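Peptidyl-prolyl cis-trans isomerase (Hirschia baltica, PDB 5EX2) probably catalyses the cis-trans isomerisation of peptide bonds before proline, as a periplasmic folding helper of the cyclophilin family. Local coordinates at residues 7-11 against 228-232; 59-64 against 77-83; 68-72 against 175-181; 115-120 against 131-135; 240-244 against 256-260. All coordinates share one frame; numbering follows the deposited sequence.

Contact 1 of 5, residues 7-11 against 228-232; sequences KESVQ and PEAWV
V10 of helix 7-11 and W231 of strand 229-232 mark the closest backbone approach, with CA atoms 7.5 Å apart, while the axes of the two short elements pass at 10.1 Å and make an angle of 59°. V10 presses CG1 over one face of the indole, 3.2 Å from W231 CG, on the five-membered ring; its methyl stands 21° off the ring normal, a CH-pi contact. That branch gets there because CG1 lies opposite the backbone N (chi1 165°). The strand is the middle one of a three-stranded antiparallel sheet, between 17-19 and 261-264, and the helix lies on the sheet face that carries E229 and W231; W17 also touches V10 and W231. Farther along the indole, Q11 NE2 comes to 3.5 Å from W231 CH2, its amide steeply inclined to the ring. K7 reaches past on a fully extended chain, and its NZ forms a long salt bridge of 3.4 Å to E229 OE1. The same OE1 accepts from a water that in turn accepts a hydrogen bond from Q11 NE2. With an alanine in place of W231, V10 CG1 would probably lose the aromatic face it rests on, opening a gap beneath the helix.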
# COMPACT_ATOMS: atom_id res chain seq x y z
N LYS A 7 -7.70 6.61 -20.19
CA LYS A 7 -6.76 5.56 -20.51
C LYS A 7 -5.86 6.00 -21.67
O LYS A 7 -4.65 5.77 -21.65
CB LYS A 7 -7.50 4.27 -20.87
CG LYS A 7 -6.59 3.05 -20.94
CD LYS A 7 -7.41 1.76 -21.11
CE LYS A 7 -6.55 0.52 -21.03
NZ LYS A 7 -7.30 -0.71 -21.37
N GLU A 8 -6.45 6.67 -22.65
CA GLU A 8 -5.69 7.14 -23.80
C GLU A 8 -4.58 8.10 -23.36
O GLU A 8 -3.44 7.98 -23.80
CB GLU A 8 -6.64 7.81 -24.80
CG GLU A 8 -5.98 8.24 -26.09
CD GLU A 8 -6.99 8.62 -27.16
OE1 GLU A 8 -8.21 8.59 -26.88
OE2 GLU A 8 -6.57 8.96 -28.29
N SER A 9 -4.92 9.04 -22.49
CA SER A 9 -3.95 10.06 -22.06
C SER A 9 -2.84 9.46 -21.20
O SER A 9 -1.70 9.94 -21.22
CB SER A 9 -4.66 11.17 -21.30
OG SER A 9 -5.03 10.74 -20.00
N VAL A 10 -3.17 8.43 -20.42
CA VAL A 10 -2.20 7.76 -19.58
C VAL A 10 -1.27 6.88 -20.41
O VAL A 10 -0.06 6.90 -20.22
CB VAL A 10 -2.94 6.94 -18.52
CG1 VAL A 10 -2.01 5.95 -17.85
CG2 VAL A 10 -3.60 7.87 -17.51
N GLN A 11 -1.81 6.11 -21.35
CA GLN A 11 -0.98 5.25 -22.19
C GLN A 11 -0.03 6.00 -23.11
O GLN A 11 1.05 5.51 -23.44
CB GLN A 11 -1.86 4.34 -23.04
CG GLN A 11 -2.53 3.28 -22.22
CD GLN A 11 -3.34 2.32 -23.06
OE1 GLN A 11 -3.88 2.69 -24.11
NE2 GLN A 11 -3.45 1.07 -22.61
N PRO A 228 -7.39 -6.17 -15.27
CA PRO A 228 -7.43 -4.71 -15.17
C PRO A 228 -6.04 -4.16 -15.39
O PRO A 228 -5.06 -4.86 -15.12
CB PRO A 228 -7.92 -4.44 -13.74
CG PRO A 228 -7.91 -5.74 -13.04
CD PRO A 228 -7.85 -6.84 -14.04
N GLU A 229 -5.96 -2.94 -15.89
CA GLU A 229 -4.68 -2.30 -16.15
C GLU A 229 -4.60 -1.06 -15.28
O GLU A 229 -5.47 -0.19 -15.34
CB GLU A 229 -4.53 -1.96 -17.64
CG GLU A 229 -4.54 -3.20 -18.55
CD GLU A 229 -4.57 -2.91 -20.05
OE1 GLU A 229 -4.22 -1.79 -20.49
OE2 GLU A 229 -4.93 -3.84 -20.80
N ALA A 230 -3.55 -0.99 -14.46
CA ALA A 230 -3.38 0.11 -13.52
C ALA A 230 -2.14 0.93 -13.83
O ALA A 230 -1.13 0.41 -14.29
CB ALA A 230 -3.31 -0.42 -12.09
N TRP A 231 -2.26 2.23 -13.59
CA TRP A 231 -1.14 3.14 -13.75
C TRP A 231 -1.09 4.03 -12.53
O TRP A 231 -2.13 4.35 -11.94
CB TRP A 231 -1.27 4.00 -15.02
CG TRP A 231 -0.87 3.35 -16.32
CD1 TRP A 231 0.36 3.43 -16.95
CD2 TRP A 231 -1.70 2.58 -17.17
NE1 TRP A 231 0.32 2.73 -18.13
CE2 TRP A 231 -0.93 2.20 -18.29
CE3 TRP A 231 -3.03 2.16 -17.10
CZ2 TRP A 231 -1.44 1.42 -19.32
CZ3 TRP A 231 -3.54 1.39 -18.12
CH2 TRP A 231 -2.75 1.03 -19.22
N VAL A 232 0.12 4.42 -12.17
CA VAL A 232 0.38 5.31 -11.04
C VAL A 232 1.20 6.45 -11.57
O VAL A 232 2.17 6.24 -12.30
CB VAL A 232 1.11 4.58 -9.90
CG1 VAL A 232 1.45 5.54 -8.77
CG2 VAL A 232 0.28 3.43 -9.40
O HOH W 1 -4.42 -1.36 -23.31

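Contact 2 of 5, residues 59-64 against 77-83; sequences LYSGTK and GDIAATL
L59 and I79 meet where the type II turn Y60-T63, leading into barrel strand 63-69 of the cyclophilin fold, packs against the 77-83 segment. I79 points CG1 and CD1 at the L59 backbone and side chain: CG1 is 3.6 Å from L59 O, and CD1 is 3.7 Å from L59 CB. This branch sits beside its own backbone N (chi1 -68°) and runs on extended, whereas CG2 lies beside the carbonyl carbon and also nears L59 CB. The Y60 ring approaches G77 with CE1, 3.7 Å from G77 CA, and has G77 O in plane at its edge; the I79 side chain crosses that of Y60 at about a right angle. Y60 OH is held by the carbonyl of D169, and V54 of helix 45-57 touches both Y60 and I79. T63 divides its branches: OG1, tucked between backbone N and carbonyl carbon (chi1 54°), bonds back to Y60 O on an in-plane lone pair, while CG2 turns to the helix and lies 3.5 Å from T82 OG1. Y60 O thus takes two bonds, from T63 OG1 and T63 N, which pin the turn. One water joins S61 O to T82 OG1, two link the K64 backbone to D78, and another donates to T63 OG1 and K64 O while accepting from G77 N at 2.8 Å.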
# COMPACT_ATOMS: atom_id res chain seq x y z
N LEU A 59 -7.80 -18.77 0.38
CA LEU A 59 -8.30 -18.78 1.75
C LEU A 59 -8.75 -17.42 2.29
O LEU A 59 -9.42 -17.36 3.32
CB LEU A 59 -7.24 -19.35 2.68
CG LEU A 59 -7.00 -20.85 2.48
CD1 LEU A 59 -5.80 -21.31 3.29
CD2 LEU A 59 -8.25 -21.69 2.81
N TYR A 60 -8.41 -16.33 1.62
CA TYR A 60 -8.94 -15.05 2.06
C TYR A 60 -10.41 -14.91 1.77
O TYR A 60 -11.10 -14.06 2.34
CB TYR A 60 -8.22 -13.89 1.40
CG TYR A 60 -6.96 -13.41 2.07
CD1 TYR A 60 -6.83 -13.37 3.46
CD2 TYR A 60 -5.89 -12.97 1.31
CE1 TYR A 60 -5.65 -12.90 4.06
CE2 TYR A 60 -4.73 -12.50 1.89
CZ TYR A 60 -4.60 -12.46 3.26
OH TYR A 60 -3.43 -11.98 3.81
N SER A 61 -10.91 -15.71 0.84
CA SER A 61 -12.28 -15.52 0.41
C SER A 61 -13.21 -15.82 1.56
O SER A 61 -13.11 -16.85 2.22
CB SER A 61 -12.59 -16.37 -0.81
OG SER A 61 -11.81 -15.89 -1.88
N GLY A 62 -14.11 -14.88 1.82
CA GLY A 62 -15.04 -15.01 2.92
C GLY A 62 -14.55 -14.53 4.27
O GLY A 62 -15.29 -14.58 5.24
N THR A 63 -13.31 -14.08 4.36
CA THR A 63 -12.85 -13.59 5.65
C THR A 63 -13.50 -12.24 5.98
O THR A 63 -13.76 -11.42 5.11
CB THR A 63 -11.32 -13.45 5.71
OG1 THR A 63 -10.86 -12.64 4.63
CG2 THR A 63 -10.64 -14.82 5.66
N LYS A 64 -13.76 -12.03 7.26
CA LYS A 64 -14.49 -10.86 7.69
C LYS A 64 -13.57 -9.66 7.85
O LYS A 64 -12.36 -9.82 8.05
CB LYS A 64 -15.18 -11.12 9.02
CG LYS A 64 -16.09 -12.32 9.03
CD LYS A 64 -17.25 -12.17 8.08
CE LYS A 64 -18.23 -13.34 8.25
NZ LYS A 64 -18.79 -13.42 9.63
N GLY A 77 -8.76 -10.62 7.17
CA GLY A 77 -7.82 -11.67 6.86
C GLY A 77 -7.58 -12.74 7.92
O GLY A 77 -6.60 -13.47 7.82
N ASP A 78 -8.48 -12.88 8.88
CA ASP A 78 -8.34 -13.93 9.88
C ASP A 78 -8.92 -15.20 9.31
O ASP A 78 -10.10 -15.49 9.47
CB ASP A 78 -9.04 -13.53 11.18
CG ASP A 78 -8.81 -14.53 12.30
OD1 ASP A 78 -8.08 -15.53 12.08
OD2 ASP A 78 -9.36 -14.30 13.39
N ILE A 79 -8.07 -15.95 8.62
CA ILE A 79 -8.51 -17.12 7.88
C ILE A 79 -9.10 -18.17 8.82
O ILE A 79 -10.15 -18.75 8.52
CB ILE A 79 -7.34 -17.71 7.07
CG1 ILE A 79 -6.97 -16.74 5.95
CG2 ILE A 79 -7.69 -19.10 6.52
CD1 ILE A 79 -5.72 -17.10 5.25
N ALA A 80 -8.47 -18.41 9.96
CA ALA A 80 -8.94 -19.46 10.85
C ALA A 80 -10.39 -19.24 11.27
O ALA A 80 -11.17 -20.19 11.39
CB ALA A 80 -8.05 -19.56 12.07
N ALA A 81 -10.76 -17.98 11.47
CA ALA A 81 -12.08 -17.66 11.99
C ALA A 81 -13.21 -18.11 11.05
O ALA A 81 -14.29 -18.50 11.52
CB ALA A 81 -12.19 -16.19 12.26
N THR A 82 -12.98 -18.03 9.74
CA THR A 82 -14.03 -18.42 8.79
C THR A 82 -13.74 -19.77 8.10
O THR A 82 -14.67 -20.49 7.75
CB THR A 82 -14.25 -17.31 7.73
OG1 THR A 82 -13.00 -16.84 7.25
CG2 THR A 82 -15.01 -16.13 8.35
N LEU A 83 -12.47 -20.18 8.01
CA LEU A 83 -12.16 -21.52 7.51
C LEU A 83 -12.67 -22.61 8.47
O LEU A 83 -13.12 -23.66 8.04
CB LEU A 83 -10.66 -21.68 7.29
CG LEU A 83 -10.18 -23.05 6.80
CD1 LEU A 83 -10.76 -23.39 5.43
CD2 LEU A 83 -8.66 -23.10 6.77
O HOH W 2 -13.02 -17.85 4.78
O HOH W 3 -10.85 -10.03 5.36
O HOH W 4 -11.01 -11.61 9.50
O HOH W 5 -12.54 -13.95 9.24

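Contact 3 of 5, residues 68-72 against 175-181; sequences VISGF and RDESRFL
F72 turns its ring toward F180 and S178, with the two phenyl planes inclined at 48° and F72 CE1 3.7 Å from F180 CE2, an oblique aromatic pair. Although F72 leaves its backbone heading away from the 175-181 loop, chi1 of -178° swings the ring back to it. S178 OG comes up at the ring edge, 3.4 Å from F72 CD1, and L181 CD1 meets the same edge at CE1. The S178 hydroxyl donates to D176 O and accepts from a water that also donates to G71 O. On the backbone, F72 O accepts from R175 N at 2.9 Å, and more weakly from D176 N. V68 CG1 stands over one face of the R175 guanidinium, 3.3 Å from NH1, the side chains crossing at about a right angle; L201 O receives a bond from NH1. An alanine in place of F72 would probably strip F180 and L181 of their aromatic neighbour and open a gap beside S178. The contact joins the last part of barrel strand 63-69 and the turn after it to the loop between strands 171-174 and 187-191, L181 reaching back onto F172 and M174, while V68 pairs through its backbone with G204.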
# COMPACT_ATOMS: atom_id res chain seq x y z
N VAL A 68 -12.72 -2.95 12.89
CA VAL A 68 -12.76 -1.74 12.08
C VAL A 68 -12.96 -0.56 13.01
O VAL A 68 -13.93 -0.52 13.77
CB VAL A 68 -13.89 -1.80 11.04
CG1 VAL A 68 -13.92 -0.55 10.20
CG2 VAL A 68 -13.72 -3.02 10.15
N ILE A 69 -12.01 0.36 12.97
CA ILE A 69 -11.99 1.47 13.89
C ILE A 69 -12.00 2.76 13.08
O ILE A 69 -11.12 2.98 12.24
CB ILE A 69 -10.76 1.39 14.81
CG1 ILE A 69 -10.81 0.09 15.63
CG2 ILE A 69 -10.71 2.59 15.72
CD1 ILE A 69 -9.59 -0.15 16.49
N SER A 70 -13.02 3.58 13.32
CA SER A 70 -13.17 4.83 12.62
C SER A 70 -11.96 5.70 12.82
O SER A 70 -11.43 5.79 13.92
CB SER A 70 -14.42 5.58 13.08
OG SER A 70 -14.64 6.71 12.26
N GLY A 71 -11.51 6.32 11.74
CA GLY A 71 -10.36 7.20 11.82
C GLY A 71 -9.04 6.47 11.99
O GLY A 71 -8.04 7.10 12.33
N PHE A 72 -9.02 5.16 11.76
CA PHE A 72 -7.83 4.35 11.97
C PHE A 72 -7.67 3.35 10.84
O PHE A 72 -7.00 3.65 9.85
CB PHE A 72 -7.94 3.69 13.37
CG PHE A 72 -6.76 2.86 13.77
CD1 PHE A 72 -5.51 3.04 13.20
CD2 PHE A 72 -6.91 1.90 14.74
CE1 PHE A 72 -4.43 2.26 13.60
CE2 PHE A 72 -5.87 1.11 15.13
CZ PHE A 72 -4.61 1.29 14.57
N ARG A 175 -7.33 3.66 6.96
CA ARG A 175 -8.40 4.60 6.66
C ARG A 175 -8.00 6.04 6.93
O ARG A 175 -8.59 6.96 6.37
CB ARG A 175 -9.66 4.26 7.46
CG ARG A 175 -10.31 2.96 7.03
CD ARG A 175 -11.29 2.40 8.03
NE ARG A 175 -12.42 3.25 8.42
CZ ARG A 175 -13.70 2.87 8.37
NH1 ARG A 175 -14.07 1.74 7.76
NH2 ARG A 175 -14.64 3.67 8.86
N ASP A 176 -7.00 6.24 7.78
CA ASP A 176 -6.54 7.57 8.16
C ASP A 176 -5.09 7.47 8.62
O ASP A 176 -4.62 6.41 9.05
CB ASP A 176 -7.41 8.17 9.27
CG ASP A 176 -7.08 9.62 9.55
OD1 ASP A 176 -7.35 10.47 8.68
OD2 ASP A 176 -6.54 9.92 10.64
N GLU A 177 -4.38 8.58 8.49
CA GLU A 177 -2.98 8.66 8.89
C GLU A 177 -2.80 8.17 10.31
O GLU A 177 -3.45 8.66 11.24
CB GLU A 177 -2.48 10.09 8.75
CG GLU A 177 -1.05 10.31 9.31
CD GLU A 177 -0.59 11.76 9.23
OE1 GLU A 177 -1.46 12.64 9.04
OE2 GLU A 177 0.63 12.02 9.37
N SER A 178 -1.88 7.22 10.48
CA SER A 178 -1.65 6.60 11.78
C SER A 178 -0.16 6.40 12.04
O SER A 178 0.34 5.27 11.97
CB SER A 178 -2.38 5.26 11.85
OG SER A 178 -3.77 5.46 11.63
N ARG A 179 0.54 7.48 12.33
CA ARG A 179 2.00 7.45 12.32
C ARG A 179 2.57 6.72 13.52
O ARG A 179 3.75 6.35 13.51
CB ARG A 179 2.57 8.87 12.25
CG ARG A 179 2.05 9.68 11.07
CD ARG A 179 2.35 9.03 9.71
NE ARG A 179 3.75 9.20 9.34
CZ ARG A 179 4.25 10.32 8.84
NH1 ARG A 179 3.47 11.37 8.64
NH2 ARG A 179 5.54 10.39 8.53
N PHE A 180 1.74 6.49 14.53
CA PHE A 180 2.15 5.70 15.69
C PHE A 180 2.39 4.24 15.32
O PHE A 180 3.00 3.51 16.09
CB PHE A 180 1.09 5.79 16.80
CG PHE A 180 -0.31 5.58 16.31
CD1 PHE A 180 -1.07 6.65 15.87
CD2 PHE A 180 -0.85 4.32 16.28
CE1 PHE A 180 -2.35 6.45 15.40
CE2 PHE A 180 -2.13 4.11 15.82
CZ PHE A 180 -2.88 5.19 15.37
N LEU A 181 1.97 3.81 14.12
CA LEU A 181 2.28 2.47 13.64
C LEU A 181 3.64 2.38 12.97
O LEU A 181 4.17 1.28 12.79
CB LEU A 181 1.25 2.00 12.63
CG LEU A 181 -0.19 1.94 13.11
CD1 LEU A 181 -1.05 1.44 11.97
CD2 LEU A 181 -0.34 1.05 14.33
O HOH W 6 -5.46 6.89 13.29

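Contact 4 of 5, residues 115-120 against 131-135; sequences QTKSQY and TRQDE. With MG (magnesium ion), chain C.
Y120 OH donates to D134 OD2 over 2.5 Å, a very short bond that uses the syn lone pair of the carboxylate, with ring and carboxylate planes 45° apart. D134 OD1 has its own partner in R100, a salt bridge. The Y120 ring is sandwiched: T131 CG2 lies over one face, 3.2 Å from CE1, and Q115 NE2 stands over the centre of the opposite face. T131 can offer that methyl because its OG1 is placed opposite the backbone N (chi1 -171°), where it donates to R132 O. Between the strands, Y120 and T131 form an antiparallel hydrogen-bonded pair through both backbone N-H groups. On the other face of the hairpin, where Q119 and R132 point, R132 curls at chi2 and chi3 and brings NH1 to Q119 OE1 at 2.7 Å; the acceptor lies in the guanidinium plane, whereas the two flat groups are turned 74° apart. Q133 splits its amide between two tasks: NE2 donates to K117 O at 2.8 Å, and OE1 binds the magnesium ion at 2.4 Å. Q115 OE1 binds it at the same distance, and the two oxygens, 3.0 Å apart, are held close by the metal they share. E135 binds through both carboxylate oxygens, OE1 and OE2 each 2.6 Å from the magnesium ion, and three waters fill out the coordination. The result is a surface metal site built at the open end of beta hairpin 119-132, bringing side chains from just before its first strand and just after its second onto one ion.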
# COMPACT_ATOMS: atom_id res chain seq x y z
N GLN A 115 16.70 20.85 3.64
CA GLN A 115 16.27 20.02 4.76
C GLN A 115 17.02 20.38 6.03
O GLN A 115 18.20 20.72 5.97
CB GLN A 115 16.49 18.55 4.43
CG GLN A 115 15.60 18.06 3.31
CD GLN A 115 16.02 16.73 2.75
OE1 GLN A 115 17.13 16.24 3.00
NE2 GLN A 115 15.13 16.12 1.98
N THR A 116 16.33 20.30 7.17
CA THR A 116 16.96 20.57 8.47
C THR A 116 16.55 19.57 9.55
O THR A 116 16.87 19.77 10.71
CB THR A 116 16.61 21.98 9.00
OG1 THR A 116 15.20 22.11 9.15
CG2 THR A 116 17.14 23.06 8.07
N LYS A 117 15.82 18.52 9.21
CA LYS A 117 15.35 17.56 10.23
C LYS A 117 16.07 16.22 10.13
O LYS A 117 16.81 15.96 9.17
CB LYS A 117 13.83 17.36 10.13
CG LYS A 117 13.02 18.60 10.52
CD LYS A 117 11.52 18.29 10.58
CE LYS A 117 10.69 19.55 10.85
NZ LYS A 117 10.88 20.08 12.24
N SER A 118 15.86 15.38 11.14
CA SER A 118 16.51 14.08 11.18
C SER A 118 15.89 13.13 10.19
O SER A 118 16.49 12.14 9.80
CB SER A 118 16.43 13.47 12.58
OG SER A 118 17.20 14.23 13.49
N GLN A 119 14.66 13.44 9.80
CA GLN A 119 13.92 12.61 8.86
C GLN A 119 13.19 13.49 7.87
O GLN A 119 12.97 14.66 8.12
CB GLN A 119 12.93 11.71 9.60
CG GLN A 119 13.62 10.66 10.43
CD GLN A 119 12.75 9.92 11.42
OE1 GLN A 119 13.26 9.19 12.25
NE2 GLN A 119 11.42 10.08 11.32
N TYR A 120 12.82 12.92 6.73
CA TYR A 120 11.93 13.62 5.82
C TYR A 120 11.09 12.57 5.14
O TYR A 120 11.38 11.38 5.23
CB TYR A 120 12.71 14.48 4.80
CG TYR A 120 13.48 13.70 3.77
CD1 TYR A 120 14.78 13.27 4.02
CD2 TYR A 120 12.93 13.43 2.53
CE1 TYR A 120 15.49 12.56 3.05
CE2 TYR A 120 13.62 12.72 1.56
CZ TYR A 120 14.89 12.28 1.82
OH TYR A 120 15.58 11.58 0.85
N THR A 131 12.22 8.62 5.79
CA THR A 131 13.58 8.17 5.77
C THR A 131 14.47 8.94 6.71
O THR A 131 14.23 10.11 6.96
CB THR A 131 14.15 8.27 4.35
OG1 THR A 131 15.43 7.64 4.27
CG2 THR A 131 14.23 9.72 3.86
N ARG A 132 15.48 8.25 7.22
CA ARG A 132 16.63 8.91 7.80
C ARG A 132 17.38 9.62 6.67
O ARG A 132 17.17 9.35 5.49
CB ARG A 132 17.51 7.90 8.55
CG ARG A 132 16.75 7.11 9.60
CD ARG A 132 16.21 7.98 10.70
NE ARG A 132 17.28 8.49 11.56
CZ ARG A 132 17.08 9.26 12.62
NH1 ARG A 132 15.85 9.61 12.99
NH2 ARG A 132 18.12 9.66 13.33
N GLN A 133 18.24 10.56 7.03
CA GLN A 133 18.85 11.41 6.02
C GLN A 133 19.80 10.65 5.10
O GLN A 133 20.61 9.84 5.55
CB GLN A 133 19.57 12.57 6.70
CG GLN A 133 18.61 13.61 7.20
CD GLN A 133 17.90 14.36 6.10
OE1 GLN A 133 18.26 14.25 4.91
NE2 GLN A 133 16.91 15.14 6.47
N ASP A 134 19.73 10.97 3.81
CA ASP A 134 20.53 10.29 2.80
C ASP A 134 22.02 10.43 3.03
O ASP A 134 22.79 9.55 2.67
CB ASP A 134 20.16 10.84 1.42
CG ASP A 134 18.68 10.80 1.17
OD1 ASP A 134 18.18 9.77 0.68
OD2 ASP A 134 18.00 11.80 1.48
N GLU A 135 22.43 11.52 3.67
CA GLU A 135 23.84 11.76 3.94
C GLU A 135 24.45 10.66 4.82
O GLU A 135 25.66 10.46 4.83
CB GLU A 135 24.04 13.14 4.61
CG GLU A 135 23.73 14.35 3.69
CD GLU A 135 22.25 14.66 3.52
OE1 GLU A 135 21.41 14.12 4.27
OE2 GLU A 135 21.89 15.46 2.62
MG MG C . 19.40 15.52 3.26
O HOH W 7 18.86 11.02 9.80
O HOH W 8 19.83 16.97 5.04
O HOH W 9 19.72 17.31 1.86
O HOH W 10 18.83 13.97 1.45

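Contact 5 of 5, residues 240-244 against 256-260; sequences FSLFL and LPQTP
F243 carries most of the contact, its ring reaching from helix 238-247 to two prolines. P260 lies over one face: CD stands 3.9 Å from the ring centroid and only 11° off the normal, a CH-pi contact, with CG 3.8 Å from F243 CD2. P257 meets the far end of the ring, where CG approaches CZ at 3.7 Å and CB lies in the ring plane at the edge. A chi1 of 168° directs the F243 ring at the 256-260 segment, and the prolines point back at it. The next residue, L244, crosses L256 at about a right angle, CD2 to CD1 3.7 Å, a purely apolar touch. F240, one turn back, brings CE1 to the T259 side chain, 3.9 Å from OG1, and presents its edge to P260 CD. That T259 hydroxyl is held by N235 ND2, and F240 itself makes an edge-to-face pair with F123. The 256-260 segment is extended and leads into strand 261-264; T259 and P260 also rest on M233 of strand 229-233, and L256 and T259 touch F123 of strand 119-124.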
# COMPACT_ATOMS: atom_id res chain seq x y z
N PHE A 240 3.22 15.39 -11.64
CA PHE A 240 3.22 15.30 -10.19
C PHE A 240 3.74 16.61 -9.58
O PHE A 240 3.27 17.01 -8.53
CB PHE A 240 4.04 14.12 -9.69
CG PHE A 240 3.78 13.81 -8.24
CD1 PHE A 240 2.56 13.27 -7.85
CD2 PHE A 240 4.71 14.09 -7.26
CE1 PHE A 240 2.27 13.00 -6.54
CE2 PHE A 240 4.43 13.81 -5.93
CZ PHE A 240 3.21 13.26 -5.58
N SER A 241 4.68 17.27 -10.24
CA SER A 241 5.12 18.58 -9.78
C SER A 241 3.95 19.57 -9.72
O SER A 241 3.82 20.35 -8.77
CB SER A 241 6.20 19.09 -10.71
OG SER A 241 6.74 20.32 -10.28
N LEU A 242 3.10 19.53 -10.74
CA LEU A 242 1.94 20.38 -10.80
C LEU A 242 0.93 20.01 -9.72
O LEU A 242 0.30 20.87 -9.12
CB LEU A 242 1.29 20.28 -12.17
CG LEU A 242 2.14 20.87 -13.29
CD1 LEU A 242 1.56 20.55 -14.66
CD2 LEU A 242 2.31 22.37 -13.12
N PHE A 243 0.77 18.71 -9.49
CA PHE A 243 -0.10 18.21 -8.43
C PHE A 243 0.35 18.73 -7.07
O PHE A 243 -0.46 19.26 -6.31
CB PHE A 243 -0.12 16.68 -8.51
CG PHE A 243 -0.73 15.99 -7.32
CD1 PHE A 243 0.08 15.55 -6.29
CD2 PHE A 243 -2.09 15.71 -7.27
CE1 PHE A 243 -0.45 14.89 -5.20
CE2 PHE A 243 -2.63 15.04 -6.18
CZ PHE A 243 -1.80 14.63 -5.15
N LEU A 244 1.63 18.63 -6.77
CA LEU A 244 2.15 19.14 -5.50
C LEU A 244 1.95 20.65 -5.40
O LEU A 244 1.57 21.16 -4.35
CB LEU A 244 3.63 18.82 -5.34
CG LEU A 244 4.00 17.36 -5.15
CD1 LEU A 244 5.50 17.21 -5.14
CD2 LEU A 244 3.44 16.85 -3.85
N LEU A 256 -1.14 15.02 2.07
CA LEU A 256 -1.46 15.10 0.65
C LEU A 256 -2.43 13.98 0.29
O LEU A 256 -2.51 12.97 0.98
CB LEU A 256 -0.20 14.97 -0.19
CG LEU A 256 0.75 16.16 -0.14
CD1 LEU A 256 2.13 15.74 -0.62
CD2 LEU A 256 0.22 17.28 -1.02
N PRO A 257 -3.15 14.13 -0.83
CA PRO A 257 -3.85 12.96 -1.35
C PRO A 257 -2.83 11.91 -1.74
O PRO A 257 -1.64 12.18 -1.82
CB PRO A 257 -4.58 13.49 -2.59
CG PRO A 257 -4.45 14.98 -2.55
CD PRO A 257 -3.23 15.28 -1.73
N GLN A 258 -3.29 10.70 -2.02
CA GLN A 258 -2.39 9.71 -2.56
C GLN A 258 -1.93 10.14 -3.95
O GLN A 258 -2.59 10.93 -4.63
CB GLN A 258 -3.07 8.36 -2.66
CG GLN A 258 -3.51 7.81 -1.34
CD GLN A 258 -3.72 6.33 -1.43
OE1 GLN A 258 -2.78 5.55 -1.24
NE2 GLN A 258 -4.93 5.92 -1.78
N THR A 259 -0.81 9.60 -4.37
CA THR A 259 -0.32 9.80 -5.72
C THR A 259 -1.42 9.42 -6.68
O THR A 259 -1.96 8.34 -6.58
CB THR A 259 0.92 8.95 -6.00
OG1 THR A 259 1.99 9.39 -5.16
CG2 THR A 259 1.33 9.06 -7.46
N PRO A 260 -1.76 10.31 -7.63
CA PRO A 260 -2.83 9.94 -8.56
C PRO A 260 -2.59 8.59 -9.20
O PRO A 260 -1.52 8.31 -9.74
CB PRO A 260 -2.79 11.07 -9.58
CG PRO A 260 -2.39 12.26 -8.77
CD PRO A 260 -1.34 11.70 -7.84

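In the fold
From the N terminus, contact 1 closes the longest loop, bringing helix 7-11 onto strand 229-233, and contacts 2, 3 and 4 all nest inside it. Contact 2 closes a short loop of 12 residues between the turn into strand 63-69 and helix 79-83; contact 3 uses the other end of the same strand, and the two cross along the chain. Contact 4, in the hairpin 119-132, nests within the loop closed by contact 3, about 7 Å away at nearest atoms. Contact 5 comes after contact 1 in series, yet touches it: V232 CG1 lies 3.8 Å from T259 CG2. Contact 1 sets the N-terminal helix on the three-stranded sheet; contact 5 packs helix 238-247 on the loop entering its strand 261-264.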